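Antitoxin epsilon (Streptococcus pyogenes, PDB 1GVN) neutralises its cognate zeta toxin, as the antitoxin of a plasmid-borne type II toxin-antitoxin system that kills cells which have lost the plasmid. Local coordinates at residues A[8-13]-A[65-70]; A[19-24]-A[75-80]; A[27-32]-A[42-47]. One frame throughout, in Å; residues are numbered along the deposited sequence.

How the contacts relate
Helix 5-31 opens the chain and supplies the first segment of all three contacts, in the order 8-13, 19-24 and 27-32. Contact 3 closes first. Only nine residues, none of them helical, separate 27-32 from 42-47. Helix 42-54 runs back along helix 5-31. Helix 63-83 then follows helix 5-31 in the same direction. Residues 65-70 close contact 1 and residues 75-80 close contact 2. These two contacts cross along the chain, and contact 3 is nested inside both loops. Contacts 2 and 3 touch: Tyr22 packs on Leu47, and Met76 on Leu46. Contacts 1 and 3 lie on opposite sides of the chain's centre, about 25 Å apart between centres. Together the contacts tie three helices into one bundle.

Contact 1: residues A[8-13]-A[65-70]; sequences TFEIEI and ELQAVH
The imidazole of His70 meets helix 5-31 at its edge through Glu10 and obliquely through Ile13. Glu10 OE2 lies in the ring plane and accepts from His70 ND1 at 2.8 Å. The N-H...O angle is 156°. The carboxylate plane is turned 60° from the ring, and the imidazole N-H comes to OE2 from above that plane. Ile13 CG2 sits 3.4 Å from His70 CE1. The ring is therefore held by a polar contact at ND1 and an apolar one near CE1. Its NE2 bonds to an acidic side chain on the chain of another protein, probably the toxin. An acidic group at each nitrogen would tend to favour a doubly protonated ring.

Glu10 CG is anti to the backbone N (chi1 -165°), which carries it alongside Leu66, 3.8 Å from Leu66 CB. The other oxygen, Glu10 OE1, takes a bond from a water at 3.1 Å. Gln67 NE2 donates to the same water at 2.8 Å. Next to this polar patch Leu66 CD1 touches Ile11 CG1 at 3.8 Å. Leu58 and Phe59 also cover Ile11, and Tyr61 covers Leu66.

The two segments run nearly parallel, with axes 9.8 Å apart. The contact is a parallel pairing of the first and third helices of a helical bundle, with a His-carboxylate hydrogen bond between them.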
ATOM      1  N   THR A   8      13.002  -8.739 -17.263  1.00 15.31           N
ATOM      2  CA  THR A   8      14.217  -8.498 -16.501  1.00 17.39           C
ATOM      3  C   THR A   8      14.408  -7.003 -16.273  1.00 15.04           C
ATOM      4  O   THR A   8      14.770  -6.578 -15.178  1.00 16.09           O
ATOM      5  CB  THR A   8      15.461  -9.049 -17.242  1.00 18.32           C
ATOM      6  OG1 THR A   8      15.384 -10.476 -17.304  1.00 21.71           O
ATOM      7  CG2 THR A   8      16.745  -8.637 -16.523  1.00 23.12           C
ATOM      8  N   PHE A   9      14.170  -6.209 -17.313  1.00 14.02           N
ATOM      9  CA  PHE A   9      14.324  -4.763 -17.209  1.00 14.83           C
ATOM     10  C   PHE A   9      13.282  -4.199 -16.240  1.00 14.28           C
ATOM     11  O   PHE A   9      13.587  -3.340 -15.406  1.00 14.17           O
ATOM     12  CB  PHE A   9      14.175  -4.111 -18.590  1.00 16.24           C
ATOM     13  CG  PHE A   9      14.405  -2.623 -18.587  1.00 17.04           C
ATOM     14  CD1 PHE A   9      13.371  -1.744 -18.285  1.00 19.17           C
ATOM     15  CD2 PHE A   9      15.663  -2.101 -18.875  1.00 19.36           C
ATOM     16  CE1 PHE A   9      13.585  -0.364 -18.271  1.00 19.01           C
ATOM     17  CE2 PHE A   9      15.888  -0.721 -18.863  1.00 17.89           C
ATOM     18  CZ  PHE A   9      14.849   0.146 -18.560  1.00 18.91           C
ATOM     19  N   GLU A  10      12.052  -4.689 -16.352  1.00 14.75           N
ATOM     20  CA  GLU A  10      10.978  -4.241 -15.473  1.00 14.37           C
ATOM     21  C   GLU A  10      11.379  -4.528 -14.026  1.00 13.55           C
ATOM     22  O   GLU A  10      11.203  -3.691 -13.145  1.00 14.45           O
ATOM     23  CB  GLU A  10       9.683  -4.989 -15.795  1.00 17.32           C
ATOM     24  CG  GLU A  10       8.429  -4.358 -15.198  1.00 20.05           C
ATOM     25  CD  GLU A  10       8.078  -3.031 -15.850  1.00 21.91           C
ATOM     26  OE1 GLU A  10       8.652  -2.720 -16.917  1.00 23.12           O
ATOM     27  OE2 GLU A  10       7.221  -2.302 -15.306  1.00 18.38           O
ATOM     28  N   ILE A  11      11.927  -5.716 -13.789  1.00 12.86           N
ATOM     29  CA  ILE A  11      12.353  -6.104 -12.451  1.00 12.95           C
ATOM     30  C   ILE A  11      13.491  -5.224 -11.934  1.00 13.90           C
ATOM     31  O   ILE A  11      13.523  -4.871 -10.755  1.00 13.43           O
ATOM     32  CB  ILE A  11      12.779  -7.591 -12.418  1.00 13.08           C
ATOM     33  CG1 ILE A  11      11.537  -8.476 -12.610  1.00 12.21           C
ATOM     34  CG2 ILE A  11      13.491  -7.912 -11.105  1.00 13.12           C
ATOM     35  CD1 ILE A  11      11.815  -9.964 -12.644  1.00 15.09           C
ATOM     36  N   GLU A  12      14.419  -4.860 -12.813  1.00 14.22           N
ATOM     37  CA  GLU A  12      15.535  -4.015 -12.407  1.00 16.16           C
ATOM     38  C   GLU A  12      15.025  -2.644 -11.967  1.00 15.18           C
ATOM     39  O   GLU A  12      15.518  -2.069 -10.994  1.00 13.50           O
ATOM     40  CB  GLU A  12      16.534  -3.858 -13.558  1.00 19.30           C
ATOM     41  CG  GLU A  12      17.819  -3.134 -13.170  1.00 29.64           C
ATOM     42  CD  GLU A  12      17.825  -1.661 -13.562  1.00 34.82           C
ATOM     43  OE1 GLU A  12      16.851  -0.944 -13.246  1.00 36.28           O
ATOM     44  OE2 GLU A  12      18.816  -1.216 -14.184  1.00 39.12           O
ATOM     45  N   ILE A  13      14.040  -2.119 -12.685  1.00 13.81           N
ATOM     46  CA  ILE A  13      13.477  -0.813 -12.345  1.00 12.08           C
ATOM     47  C   ILE A  13      12.725  -0.913 -11.018  1.00 11.46           C
ATOM     48  O   ILE A  13      12.883  -0.063 -10.144  1.00 11.12           O
ATOM     49  CB  ILE A  13      12.520  -0.308 -13.455  1.00 10.73           C
ATOM     50  CG1 ILE A  13      13.300  -0.085 -14.756  1.00 11.49           C
ATOM     51  CG2 ILE A  13      11.840   0.991 -13.022  1.00 12.71           C
ATOM     52  CD1 ILE A  13      14.401   0.959 -14.661  1.00 10.54           C
ATOM     53  N   GLU A  65       1.863  -8.722 -14.269  1.00 18.25           N
ATOM     54  CA  GLU A  65       1.942  -8.643 -12.818  1.00 18.99           C
ATOM     55  C   GLU A  65       3.095  -7.732 -12.404  1.00 17.99           C
ATOM     56  O   GLU A  65       3.006  -7.031 -11.400  1.00 17.99           O
ATOM     57  CB  GLU A  65       2.126 -10.040 -12.219  1.00 17.80           C
ATOM     58  CG  GLU A  65       0.910 -10.938 -12.380  1.00 18.30           C
ATOM     59  CD  GLU A  65       1.132 -12.324 -11.804  1.00 19.70           C
ATOM     60  OE1 GLU A  65       2.154 -12.954 -12.153  1.00 17.89           O
ATOM     61  OE2 GLU A  65       0.287 -12.787 -11.008  1.00 21.31           O
ATOM     62  N   LEU A  66       4.173  -7.735 -13.185  1.00 16.93           N
ATOM     63  CA  LEU A  66       5.324  -6.891 -12.881  1.00 15.96           C
ATOM     64  C   LEU A  66       4.989  -5.416 -13.086  1.00 16.35           C
ATOM     65  O   LEU A  66       5.442  -4.553 -12.327  1.00 15.81           O
ATOM     66  CB  LEU A  66       6.517  -7.277 -13.758  1.00 15.50           C
ATOM     67  CG  LEU A  66       7.151  -8.640 -13.461  1.00 14.95           C
ATOM     68  CD1 LEU A  66       8.239  -8.926 -14.473  1.00 14.99           C
ATOM     69  CD2 LEU A  66       7.723  -8.649 -12.041  1.00 13.44           C
ATOM     70  N   GLN A  67       4.189  -5.128 -14.108  1.00 15.47           N
ATOM     71  CA  GLN A  67       3.809  -3.756 -14.397  1.00 16.43           C
ATOM     72  C   GLN A  67       2.899  -3.248 -13.282  1.00 14.87           C
ATOM     73  O   GLN A  67       2.925  -2.065 -12.939  1.00 14.95           O
ATOM     74  CB  GLN A  67       3.118  -3.682 -15.763  1.00 19.25           C
ATOM     75  CG  GLN A  67       4.006  -4.183 -16.902  1.00 20.40           C
ATOM     76  CD  GLN A  67       3.279  -4.249 -18.234  1.00 22.03           C
ATOM     77  OE1 GLN A  67       2.164  -4.761 -18.316  1.00 23.84           O
ATOM     78  NE2 GLN A  67       3.914  -3.742 -19.282  1.00 20.69           N
ATOM     79  N   ALA A  68       2.108  -4.148 -12.711  1.00 14.90           N
ATOM     80  CA  ALA A  68       1.231  -3.782 -11.606  1.00 14.90           C
ATOM     81  C   ALA A  68       2.113  -3.492 -10.392  1.00 14.42           C
ATOM     82  O   ALA A  68       1.900  -2.510  -9.687  1.00 14.50           O
ATOM     83  CB  ALA A  68       0.266  -4.913 -11.293  1.00 15.09           C
ATOM     84  N   VAL A  69       3.107  -4.345 -10.156  1.00 13.37           N
ATOM     85  CA  VAL A  69       4.012  -4.143  -9.029  1.00 12.53           C
ATOM     86  C   VAL A  69       4.732  -2.816  -9.199  1.00 12.79           C
ATOM     87  O   VAL A  69       4.926  -2.075  -8.239  1.00 14.19           O
ATOM     88  CB  VAL A  69       5.068  -5.264  -8.931  1.00 12.17           C
ATOM     89  CG1 VAL A  69       6.142  -4.886  -7.915  1.00 13.52           C
ATOM     90  CG2 VAL A  69       4.403  -6.560  -8.510  1.00 14.03           C
ATOM     91  N   HIS A  70       5.124  -2.519 -10.435  1.00 13.35           N
ATOM     92  CA  HIS A  70       5.819  -1.277 -10.729  1.00 13.09           C
ATOM     93  C   HIS A  70       4.924  -0.089 -10.356  1.00 13.63           C
ATOM     94  O   HIS A  70       5.392   0.886  -9.767  1.00 12.68           O
ATOM     95  CB  HIS A  70       6.195  -1.234 -12.215  1.00 15.06           C
ATOM     96  CG  HIS A  70       7.140  -0.129 -12.573  1.00 15.66           C
ATOM     97  ND1 HIS A  70       7.756  -0.049 -13.804  1.00 18.10           N
ATOM     98  CD2 HIS A  70       7.565   0.947 -11.870  1.00 16.29           C
ATOM     99  CE1 HIS A  70       8.517   1.031 -13.843  1.00 18.40           C
ATOM    100  NE2 HIS A  70       8.417   1.653 -12.683  1.00 16.45           N
TER
HETATM  101  O   HOH W   1       6.410  -2.594 -19.096  1.00 37.50           O

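Contact 2: residues A[19-24]-A[75-80]; sequences ASVYNR and SMNRYS
Arg24 reaches across to Asn77 and Ser80. From its CB, chi1 of 174° sets CG anti to the backbone N, and the chain stays extended to CD. Arg24 CD lies 3.7 Å from Ser80 OG. A bend at chi3 then places NE. At the tip, Arg24 NH1 bonds to Asn77 OD1 at 2.8 Å and to Ser80 OG at 2.9 Å. Arg24 NH2 adds a longer and less straight bond to Asn77 OD1 at 3.2 Å. Both acceptors lie at the edge of the guanidinium, near its plane, and the Asn77 amide is turned 34° from it.

Asn77 OD1 thus takes two arginine nitrogens. Asn77 OD1 also accepts from a water at 3.0 Å, which in turn bonds with Ser20 OG. The backbone oxygens of Met76 and Asn77 are both within reach of the Ser80 hydroxyl. Beside this network Val21 CG2 packs on Asn77 CB at 3.6 Å, and Val21 CG1 lies over the carbonyl of Met76. Trp73 also covers Val21. The contact joins helices 5-31 and 63-83, whose segments run in nearly the same direction, 27° apart, with axes 9.5 Å apart. Polar side chains bridge them.

Asn77 ND2 and Ser20 OG bond to side chains on the chain of another protein. The chemistry implies that Arg24 takes up the amide oxygen. This fixes the rotation of the Asn77 amide, with ND2 left to serve the partner protein.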
ATOM      1  N   ALA A  19      13.609   0.205  -3.467  1.00 13.33           N
ATOM      2  CA  ALA A  19      14.657   0.481  -2.484  1.00 13.50           C
ATOM      3  C   ALA A  19      14.598   1.955  -2.087  1.00 13.84           C
ATOM      4  O   ALA A  19      14.800   2.315  -0.924  1.00 14.75           O
ATOM      5  CB  ALA A  19      16.030   0.143  -3.064  1.00 14.09           C
ATOM      6  N   SER A  20      14.317   2.807  -3.065  1.00 11.66           N
ATOM      7  CA  SER A  20      14.220   4.239  -2.829  1.00 12.97           C
ATOM      8  C   SER A  20      13.069   4.558  -1.871  1.00 12.61           C
ATOM      9  O   SER A  20      13.233   5.310  -0.905  1.00 11.49           O
ATOM     10  CB  SER A  20      14.001   4.966  -4.159  1.00 12.89           C
ATOM     11  OG  SER A  20      13.809   6.350  -3.957  1.00 16.97           O
ATOM     12  N   VAL A  21      11.909   3.974  -2.143  1.00 11.54           N
ATOM     13  CA  VAL A  21      10.717   4.200  -1.328  1.00 10.78           C
ATOM     14  C   VAL A  21      10.867   3.572   0.059  1.00 11.41           C
ATOM     15  O   VAL A  21      10.569   4.204   1.078  1.00 11.29           O
ATOM     16  CB  VAL A  21       9.464   3.615  -2.035  1.00  8.45           C
ATOM     17  CG1 VAL A  21       8.234   3.763  -1.155  1.00 10.86           C
ATOM     18  CG2 VAL A  21       9.247   4.333  -3.367  1.00  9.73           C
ATOM     19  N   TYR A  22      11.332   2.329   0.099  1.00 10.17           N
ATOM     20  CA  TYR A  22      11.503   1.645   1.373  1.00  9.52           C
ATOM     21  C   TYR A  22      12.512   2.397   2.241  1.00 11.12           C
ATOM     22  O   TYR A  22      12.266   2.647   3.424  1.00  9.97           O
ATOM     23  CB  TYR A  22      12.002   0.220   1.153  1.00  9.18           C
ATOM     24  CG  TYR A  22      12.114  -0.560   2.435  1.00  9.68           C
ATOM     25  CD1 TYR A  22      10.995  -1.169   3.004  1.00 12.61           C
ATOM     26  CD2 TYR A  22      13.334  -0.659   3.104  1.00 10.82           C
ATOM     27  CE1 TYR A  22      11.088  -1.864   4.220  1.00 11.26           C
ATOM     28  CE2 TYR A  22      13.438  -1.345   4.313  1.00 10.45           C
ATOM     29  CZ  TYR A  22      12.315  -1.943   4.864  1.00  9.84           C
ATOM     30  OH  TYR A  22      12.427  -2.620   6.055  1.00  8.12           O
ATOM     31  N   ASN A  23      13.646   2.755   1.648  1.00  8.44           N
ATOM     32  CA  ASN A  23      14.680   3.469   2.389  1.00 10.62           C
ATOM     33  C   ASN A  23      14.199   4.798   2.949  1.00  9.91           C
ATOM     34  O   ASN A  23      14.561   5.162   4.059  1.00 10.86           O
ATOM     35  CB  ASN A  23      15.927   3.673   1.524  1.00  9.58           C
ATOM     36  CG  ASN A  23      16.717   2.390   1.348  1.00 11.63           C
ATOM     37  OD1 ASN A  23      16.701   1.527   2.223  1.00 12.01           O
ATOM     38  ND2 ASN A  23      17.419   2.259   0.223  1.00  7.74           N
ATOM     39  N   ARG A  24      13.376   5.514   2.188  1.00  9.42           N
ATOM     40  CA  ARG A  24      12.835   6.787   2.655  1.00 10.08           C
ATOM     41  C   ARG A  24      12.027   6.526   3.921  1.00  9.58           C
ATOM     42  O   ARG A  24      12.182   7.212   4.930  1.00  9.18           O
ATOM     43  CB  ARG A  24      11.923   7.405   1.587  1.00 10.96           C
ATOM     44  CG  ARG A  24      11.194   8.675   2.028  1.00 12.58           C
ATOM     45  CD  ARG A  24      10.254   9.175   0.931  1.00 13.28           C
ATOM     46  NE  ARG A  24      10.980   9.416  -0.312  1.00 13.82           N
ATOM     47  CZ  ARG A  24      10.645   8.899  -1.492  1.00 14.90           C
ATOM     48  NH1 ARG A  24       9.586   8.108  -1.605  1.00 11.83           N
ATOM     49  NH2 ARG A  24      11.387   9.155  -2.561  1.00 13.30           N
ATOM     50  N   SER A  75       2.967   4.408  -6.755  1.00 11.60           N
ATOM     51  CA  SER A  75       1.969   4.976  -5.850  1.00 13.08           C
ATOM     52  C   SER A  75       2.501   5.141  -4.433  1.00 11.79           C
ATOM     53  O   SER A  75       2.201   6.137  -3.776  1.00 14.27           O
ATOM     54  CB  SER A  75       0.682   4.138  -5.823  1.00 13.69           C
ATOM     55  OG  SER A  75       0.899   2.858  -5.259  1.00 22.18           O
ATOM     56  N   MET A  76       3.275   4.174  -3.955  1.00 10.73           N
ATOM     57  CA  MET A  76       3.833   4.278  -2.606  1.00 11.46           C
ATOM     58  C   MET A  76       4.916   5.350  -2.576  1.00 11.05           C
ATOM     59  O   MET A  76       5.194   5.937  -1.528  1.00 11.16           O
ATOM     60  CB  MET A  76       4.395   2.929  -2.142  1.00 11.14           C
ATOM     61  CG  MET A  76       3.308   1.930  -1.747  1.00 12.63           C
ATOM     62  SD  MET A  76       2.263   2.580  -0.404  1.00 14.39           S
ATOM     63  CE  MET A  76       1.690   1.082   0.360  1.00 19.20           C
ATOM     64  N   ASN A  77       5.534   5.605  -3.728  1.00 11.11           N
ATOM     65  CA  ASN A  77       6.558   6.637  -3.808  1.00 11.89           C
ATOM     66  C   ASN A  77       5.830   7.954  -3.538  1.00 13.08           C
ATOM     67  O   ASN A  77       6.271   8.777  -2.730  1.00 11.81           O
ATOM     68  CB  ASN A  77       7.206   6.645  -5.199  1.00 12.97           C
ATOM     69  CG  ASN A  77       8.357   7.635  -5.305  1.00 15.49           C
ATOM     70  OD1 ASN A  77       9.159   7.776  -4.379  1.00 14.56           O
ATOM     71  ND2 ASN A  77       8.457   8.314  -6.447  1.00 14.76           N
ATOM     72  N   ARG A  78       4.693   8.128  -4.203  1.00 12.04           N
ATOM     73  CA  ARG A  78       3.878   9.328  -4.044  1.00 12.91           C
ATOM     74  C   ARG A  78       3.308   9.435  -2.631  1.00 11.80           C
ATOM     75  O   ARG A  78       3.413  10.473  -1.987  1.00 12.29           O
ATOM     76  CB  ARG A  78       2.714   9.324  -5.046  1.00 13.75           C
ATOM     77  CG  ARG A  78       3.122   9.486  -6.513  1.00 16.84           C
ATOM     78  CD  ARG A  78       1.893   9.720  -7.385  1.00 19.28           C
ATOM     79  NE  ARG A  78       1.024   8.545  -7.479  1.00 18.42           N
ATOM     80  CZ  ARG A  78       1.151   7.590  -8.399  1.00 16.70           C
ATOM     81  NH1 ARG A  78       2.110   7.665  -9.311  1.00 14.21           N
ATOM     82  NH2 ARG A  78       0.313   6.563  -8.412  1.00 18.31           N
ATOM     83  N   TYR A  79       2.700   8.355  -2.158  1.00  9.52           N
ATOM     84  CA  TYR A  79       2.093   8.340  -0.831  1.00 12.09           C
ATOM     85  C   TYR A  79       3.073   8.578   0.319  1.00 12.29           C
ATOM     86  O   TYR A  79       2.775   9.337   1.241  1.00 11.94           O
ATOM     87  CB  TYR A  79       1.358   7.014  -0.608  1.00 10.36           C
ATOM     88  CG  TYR A  79       0.729   6.905   0.763  1.00 11.73           C
ATOM     89  CD1 TYR A  79      -0.314   7.750   1.146  1.00 10.94           C
ATOM     90  CD2 TYR A  79       1.203   5.980   1.692  1.00 11.13           C
ATOM     91  CE1 TYR A  79      -0.865   7.675   2.428  1.00 11.45           C
ATOM     92  CE2 TYR A  79       0.665   5.897   2.967  1.00 10.89           C
ATOM     93  CZ  TYR A  79      -0.363   6.746   3.329  1.00 11.05           C
ATOM     94  OH  TYR A  79      -0.846   6.694   4.609  1.00 12.71           O
ATOM     95  N   SER A  80       4.238   7.935   0.269  1.00 13.00           N
ATOM     96  CA  SER A  80       5.225   8.096   1.334  1.00 12.99           C
ATOM     97  C   SER A  80       5.651   9.557   1.483  1.00 15.48           C
ATOM     98  O   SER A  80       5.809  10.053   2.601  1.00 13.08           O
ATOM     99  CB  SER A  80       6.456   7.216   1.074  1.00 12.68           C
ATOM    100  OG  SER A  80       7.105   7.565  -0.132  1.00 12.00           O
TER
HETATM  101  O   HOH W   2      11.974   7.782  -5.286  1.00 35.62           O

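Contact 3: residues A[27-32]-A[42-47]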
ATOM      1  N   ASN A  27      14.298   5.277   6.862  1.00  8.18           N
ATOM      2  CA  ASN A  27      15.036   6.410   7.415  1.00 10.67           C
ATOM      3  C   ASN A  27      14.185   7.258   8.345  1.00 11.35           C
ATOM      4  O   ASN A  27      14.632   7.656   9.422  1.00 12.63           O
ATOM      5  CB  ASN A  27      15.593   7.300   6.299  1.00 11.06           C
ATOM      6  CG  ASN A  27      17.048   7.011   6.004  1.00 13.61           C
ATOM      7  OD1 ASN A  27      17.823   6.698   6.909  1.00 13.64           O
ATOM      8  ND2 ASN A  27      17.435   7.128   4.734  1.00 16.14           N
ATOM      9  N   TYR A  28      12.960   7.538   7.921  1.00 10.95           N
ATOM     10  CA  TYR A  28      12.045   8.351   8.712  1.00 11.52           C
ATOM     11  C   TYR A  28      11.710   7.670  10.034  1.00 11.08           C
ATOM     12  O   TYR A  28      11.813   8.278  11.104  1.00 10.23           O
ATOM     13  CB  TYR A  28      10.775   8.612   7.901  1.00 12.19           C
ATOM     14  CG  TYR A  28       9.746   9.473   8.593  1.00 13.41           C
ATOM     15  CD1 TYR A  28       8.924   8.949   9.589  1.00 14.90           C
ATOM     16  CD2 TYR A  28       9.568  10.806   8.225  1.00 15.98           C
ATOM     17  CE1 TYR A  28       7.943   9.726  10.197  1.00 14.77           C
ATOM     18  CE2 TYR A  28       8.586  11.594   8.827  1.00 17.56           C
ATOM     19  CZ  TYR A  28       7.778  11.043   9.809  1.00 17.59           C
ATOM     20  OH  TYR A  28       6.784  11.802  10.386  1.00 21.01           O
ATOM     21  N   VAL A  29      11.317   6.404   9.960  1.00 10.66           N
ATOM     22  CA  VAL A  29      10.971   5.643  11.158  1.00 10.52           C
ATOM     23  C   VAL A  29      12.131   5.617  12.149  1.00 12.77           C
ATOM     24  O   VAL A  29      11.939   5.840  13.346  1.00 12.76           O
ATOM     25  CB  VAL A  29      10.559   4.195  10.794  1.00 11.64           C
ATOM     26  CG1 VAL A  29      10.469   3.328  12.050  1.00 10.23           C
ATOM     27  CG2 VAL A  29       9.208   4.216  10.084  1.00 11.77           C
ATOM     28  N   LEU A  30      13.338   5.365  11.654  1.00 11.02           N
ATOM     29  CA  LEU A  30      14.501   5.328  12.529  1.00 11.29           C
ATOM     30  C   LEU A  30      14.845   6.716  13.061  1.00 12.94           C
ATOM     31  O   LEU A  30      15.100   6.891  14.258  1.00 12.51           O
ATOM     32  CB  LEU A  30      15.706   4.737  11.787  1.00  9.34           C
ATOM     33  CG  LEU A  30      15.574   3.259  11.397  1.00  9.45           C
ATOM     34  CD1 LEU A  30      16.831   2.820  10.642  1.00  9.95           C
ATOM     35  CD2 LEU A  30      15.374   2.406  12.646  1.00  9.14           C
ATOM     36  N   ASN A  31      14.843   7.707  12.176  1.00 14.08           N
ATOM     37  CA  ASN A  31      15.164   9.064  12.590  1.00 16.59           C
ATOM     38  C   ASN A  31      14.196   9.586  13.641  1.00 16.03           C
ATOM     39  O   ASN A  31      14.595  10.315  14.545  1.00 16.10           O
ATOM     40  CB  ASN A  31      15.204  10.007  11.379  1.00 19.10           C
ATOM     41  CG  ASN A  31      16.454   9.804  10.520  1.00 28.04           C
ATOM     42  OD1 ASN A  31      17.575   9.742  11.033  1.00 30.41           O
ATOM     43  ND2 ASN A  31      16.264   9.712   9.204  1.00 31.42           N
ATOM     44  N   HIS A  32      12.928   9.209  13.541  1.00 16.00           N
ATOM     45  CA  HIS A  32      11.953   9.675  14.518  1.00 16.71           C
ATOM     46  C   HIS A  32      11.810   8.729  15.697  1.00 16.08           C
ATOM     47  O   HIS A  32      10.936   8.910  16.544  1.00 15.57           O
ATOM     48  CB  HIS A  32      10.597   9.913  13.851  1.00 17.05           C
ATOM     49  CG  HIS A  32      10.596  11.087  12.927  1.00 19.18           C
ATOM     50  ND1 HIS A  32      11.188  11.053  11.683  1.00 19.11           N
ATOM     51  CD2 HIS A  32      10.165  12.358  13.103  1.00 20.30           C
ATOM     52  CE1 HIS A  32      11.125  12.253  11.135  1.00 19.00           C
ATOM     53  NE2 HIS A  32      10.510  13.063  11.976  1.00 20.64           N
ATOM     54  N   LEU A  42       1.160   5.317  12.145  1.00 12.33           N
ATOM     55  CA  LEU A  42       0.959   5.405  10.697  1.00 13.02           C
ATOM     56  C   LEU A  42       2.178   5.105   9.825  1.00 12.93           C
ATOM     57  O   LEU A  42       2.074   4.363   8.841  1.00 12.67           O
ATOM     58  CB  LEU A  42       0.387   6.782  10.332  1.00 14.70           C
ATOM     59  CG  LEU A  42      -0.157   6.929   8.905  1.00 17.45           C
ATOM     60  CD1 LEU A  42      -1.143   5.806   8.618  1.00 17.42           C
ATOM     61  CD2 LEU A  42      -0.842   8.275   8.748  1.00 19.71           C
ATOM     62  N   GLU A  43       3.331   5.662  10.177  1.00 12.09           N
ATOM     63  CA  GLU A  43       4.533   5.450   9.380  1.00 12.22           C
ATOM     64  C   GLU A  43       5.096   4.046   9.529  1.00 11.20           C
ATOM     65  O   GLU A  43       5.717   3.521   8.604  1.00  8.76           O
ATOM     66  CB  GLU A  43       5.607   6.482   9.741  1.00 14.69           C
ATOM     67  CG  GLU A  43       5.129   7.923   9.597  1.00 13.36           C
ATOM     68  CD  GLU A  43       4.567   8.483  10.890  1.00 15.97           C
ATOM     69  OE1 GLU A  43       3.994   7.708  11.683  1.00 14.95           O
ATOM     70  OE2 GLU A  43       4.689   9.705  11.110  1.00 14.45           O
ATOM     71  N   VAL A  44       4.882   3.444  10.694  1.00 10.07           N
ATOM     72  CA  VAL A  44       5.352   2.094  10.946  1.00  8.16           C
ATOM     73  C   VAL A  44       4.416   1.118  10.233  1.00 10.09           C
ATOM     74  O   VAL A  44       4.850   0.082   9.739  1.00 10.75           O
ATOM     75  CB  VAL A  44       5.397   1.797  12.462  1.00  9.45           C
ATOM     76  CG1 VAL A  44       5.760   0.334  12.715  1.00  8.98           C
ATOM     77  CG2 VAL A  44       6.439   2.703  13.124  1.00  9.40           C
ATOM     78  N   ASN A  45       3.130   1.451  10.186  1.00 10.52           N
ATOM     79  CA  ASN A  45       2.161   0.604   9.499  1.00 11.11           C
ATOM     80  C   ASN A  45       2.565   0.555   8.023  1.00 10.03           C
ATOM     81  O   ASN A  45       2.567  -0.508   7.395  1.00 10.86           O
ATOM     82  CB  ASN A  45       0.751   1.181   9.649  1.00 12.47           C
ATOM     83  CG  ASN A  45      -0.312   0.292   9.028  1.00 16.48           C
ATOM     84  OD1 ASN A  45      -0.451   0.224   7.806  1.00 17.76           O
ATOM     85  ND2 ASN A  45      -1.060  -0.407   9.871  1.00 15.08           N
ATOM     86  N   LEU A  46       2.934   1.708   7.476  1.00  8.76           N
ATOM     87  CA  LEU A  46       3.361   1.779   6.083  1.00  8.85           C
ATOM     88  C   LEU A  46       4.633   0.964   5.871  1.00  9.39           C
ATOM     89  O   LEU A  46       4.749   0.218   4.896  1.00  9.83           O
ATOM     90  CB  LEU A  46       3.622   3.231   5.675  1.00  8.59           C
ATOM     91  CG  LEU A  46       4.229   3.432   4.281  1.00 11.66           C
ATOM     92  CD1 LEU A  46       3.315   2.837   3.226  1.00 10.82           C
ATOM     93  CD2 LEU A  46       4.445   4.911   4.028  1.00  8.57           C
ATOM     94  N   LEU A  47       5.591   1.119   6.778  1.00  8.74           N
ATOM     95  CA  LEU A  47       6.843   0.382   6.682  1.00 10.09           C
ATOM     96  C   LEU A  47       6.559  -1.117   6.615  1.00 10.34           C
ATOM     97  O   LEU A  47       7.132  -1.832   5.792  1.00 10.78           O
ATOM     98  CB  LEU A  47       7.735   0.674   7.896  1.00  9.51           C
ATOM     99  CG  LEU A  47       9.069  -0.088   7.927  1.00 11.74           C
ATOM    100  CD1 LEU A  47       9.972   0.412   6.810  1.00 10.52           C
ATOM    101  CD2 LEU A  47       9.755   0.107   9.274  1.00 11.66           C
TER
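Tyr28 and Glu43 make the close part of a helical hairpin, in which helix 42-54 follows helix 5-31 after a short loop. The axes of the two segments run roughly antiparallel, 139° apart. Glu43 CG lies 3.4 Å from Tyr28 CE1. It is anti to the carbonyl carbon (chi1 -56°), and the chain then bends at chi2 to turn the carboxylate to the phenol. The two side chains cross obliquely, with ring and carboxylate planes 32° apart.

The aliphatic part is looser. Val29 CG1 is 4.2 Å from Val44 CG2, and Val29 CG2 is equally far from Leu47 CD2. Leu47 continues this patch onto Tyr22 and Val25 of helix 5-31.

Towards the partly exposed end of the helix, His32 covers one face of the Tyr28 ring. His32 ND1 sits above the ring centre and donates to Tyr28 O at 2.9 Å. That oxygen also accepts from His32 N, so two bonds hold the last turn. His32 NE2 bonds to Glu87 O near the C terminus. At the far end of the phenol, Tyr28 OH donates to Glu43 OE2 at 3.1 Å, meeting the oxygen on its anti side.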